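Putative oxidoreductase (Magnetospirillum magnetotacticum, PDB 3C1A) is a putative oxidoreductase of the GFO/IDH/MocA family that probably binds a nicotinamide dinucleotide in its Rossmann domain, its substrate being unknown. Local coordinates at residues V151-A155 with D261-P265. Residues are numbered along the deposited sequence.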
loop_
_atom_site.group_PDB
_atom_site.type_symbol
_atom_site.label_atom_id
_atom_site.label_comp_id
_atom_site.label_asym_id
_atom_site.label_seq_id
_atom_site.Cartn_x
_atom_site.Cartn_y
_atom_site.Cartn_z
ATOM N N VAL A 151 10.059 -16.226 -3.847
ATOM C CA VAL A 151 9.269 -15.075 -4.230
ATOM C C VAL A 151 10.226 -13.977 -4.678
ATOM O O VAL A 151 11.256 -13.726 -4.037
ATOM C CB VAL A 151 8.436 -14.587 -3.055
ATOM C CG1 VAL A 151 7.728 -13.334 -3.406
ATOM C CG2 VAL A 151 7.470 -15.666 -2.578
ATOM N N ARG A 152 9.888 -13.330 -5.791
ATOM C CA ARG A 152 10.622 -12.144 -6.148
ATOM C C ARG A 152 9.758 -11.047 -6.732
ATOM O O ARG A 152 8.720 -11.302 -7.376
ATOM C CB ARG A 152 11.747 -12.515 -7.110
ATOM C CG ARG A 152 11.407 -12.346 -8.542
ATOM C CD ARG A 152 12.526 -12.878 -9.416
ATOM N NE ARG A 152 13.585 -11.902 -9.568
ATOM C CZ ARG A 152 14.652 -12.073 -10.329
ATOM N NH1 ARG A 152 14.885 -13.239 -10.944
ATOM N NH2 ARG A 152 15.539 -11.097 -10.416
ATOM N N SER A 153 10.165 -9.807 -6.487
ATOM C CA SER A 153 9.481 -8.656 -7.088
ATOM C C SER A 153 10.477 -7.603 -7.539
ATOM O O SER A 153 11.624 -7.564 -7.075
ATOM C CB SER A 153 8.475 -8.041 -6.116
ATOM O OG SER A 153 9.137 -7.496 -4.981
ATOM N N GLU A 154 10.006 -6.774 -8.462
ATOM C CA GLU A 154 10.753 -5.650 -9.005
ATOM C C GLU A 154 9.820 -4.461 -9.274
ATOM O O GLU A 154 8.759 -4.586 -9.981
ATOM C CB GLU A 154 11.404 -6.068 -10.324
ATOM C CG GLU A 154 12.386 -5.071 -10.856
ATOM C CD GLU A 154 13.039 -5.588 -12.117
ATOM O OE1 GLU A 154 12.359 -5.683 -13.147
ATOM O OE2 GLU A 154 14.223 -5.942 -12.050
ATOM N N ALA A 155 10.238 -3.308 -8.747
ATOM C CA ALA A 155 9.565 -2.014 -8.939
ATOM C C ALA A 155 10.596 -1.030 -9.460
ATOM O O ALA A 155 11.624 -0.808 -8.836
ATOM C CB ALA A 155 8.991 -1.487 -7.641
ATOM N N ASP A 261 15.456 -22.107 -10.795
ATOM C CA ASP A 261 16.448 -20.995 -10.816
ATOM C C ASP A 261 15.978 -19.639 -10.255
ATOM O O ASP A 261 16.810 -18.747 -9.997
ATOM C CB ASP A 261 17.029 -20.787 -12.219
ATOM C CG ASP A 261 15.969 -20.437 -13.258
ATOM O OD1 ASP A 261 15.006 -19.720 -12.931
ATOM O OD2 ASP A 261 16.104 -20.861 -14.421
ATOM N N GLY A 262 14.672 -19.458 -10.070
ATOM C CA GLY A 262 14.176 -18.180 -9.578
ATOM C C GLY A 262 14.288 -17.017 -10.547
ATOM O O GLY A 262 14.105 -15.880 -10.158
ATOM N N ASN A 263 14.564 -17.306 -11.815
ATOM C CA ASN A 263 14.639 -16.309 -12.840
ATOM C C ASN A 263 13.248 -15.989 -13.323
ATOM O O ASN A 263 12.374 -16.818 -13.269
ATOM C CB ASN A 263 15.435 -16.832 -14.049
ATOM C CG ASN A 263 16.943 -16.802 -13.844
ATOM O OD1 ASN A 263 17.474 -16.088 -12.980
ATOM N ND2 ASN A 263 17.644 -17.579 -14.664
ATOM N N TRP A 264 13.074 -14.787 -13.845
ATOM C CA TRP A 264 11.818 -14.403 -14.440
ATOM C C TRP A 264 11.457 -15.333 -15.581
ATOM O O TRP A 264 12.236 -15.491 -16.525
ATOM C CB TRP A 264 11.900 -12.988 -14.988
ATOM C CG TRP A 264 12.072 -11.957 -13.978
ATOM C CD1 TRP A 264 13.183 -11.228 -13.763
ATOM C CD2 TRP A 264 11.093 -11.490 -13.040
ATOM N NE1 TRP A 264 12.976 -10.339 -12.740
ATOM C CE2 TRP A 264 11.694 -10.471 -12.288
ATOM C CE3 TRP A 264 9.764 -11.836 -12.767
ATOM C CZ2 TRP A 264 11.029 -9.795 -11.285
ATOM C CZ3 TRP A 264 9.106 -11.160 -11.772
ATOM C CH2 TRP A 264 9.749 -10.157 -11.032
ATOM N N PRO A 265 10.279 -15.948 -15.516
ATOM C CA PRO A 265 9.840 -16.704 -16.670
ATOM C C PRO A 265 9.900 -15.935 -17.979
ATOM O O PRO A 265 9.403 -14.816 -18.071
ATOM C CB PRO A 265 8.402 -17.062 -16.310
ATOM C CG PRO A 265 8.424 -17.143 -14.832
ATOM C CD PRO A 265 9.310 -16.042 -14.410
HETATM O O HOH W 1 14.704 -8.208 -10.958
HETATM O O HOH W 2 16.048 -13.473 -14.170
#
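This is a cation-pi contact that lays a loop across the open face of the beta sheet in the C-terminal domain, an alpha+beta domain of the GFO/IDH/MocA type. Residues 151-155 belong to strand 148-158, in the interior of that mixed sheet, while 261-265 lie in the loop joining strands 254-256 and 270-271. S153 points away from the loop and packs against helix 168-184, so R152 and E154 put their CA-to-CB bonds on the other face, toward W264. The indole settles over the strand. The R152 guanidinium lies flat on it, centres 3.9 Å apart and planes at 23°, with R152 CZ 3.4 Å from W264 NE1 and displaced from the centre of the five-membered ring. Nearer the backbone, R152 CG makes a CH-pi contact over the six-membered ring, so the arginine covers the indole along its length, and E154 CB approaches W264 CZ2 to 3.9 Å. R233, on the adjacent strand 229-238, also forms a cation-pi contact with W264; it and R223 hold the E154 carboxylate in salt bridges. Water 1 links that carboxylate to the indole, donating to E154 OE2 at 2.6 Å and accepting from W264 NE1 at 3.3 Å. The loop is shaped by an Asx turn, in which N263 N donates to D261 OD1 at 2.7 Å, with G262 at positive phi in the turn. From there the backbone offers its carbonyl to the edge of the guanidinium: R152 NH1 donates to G262 O at 2.9 Å.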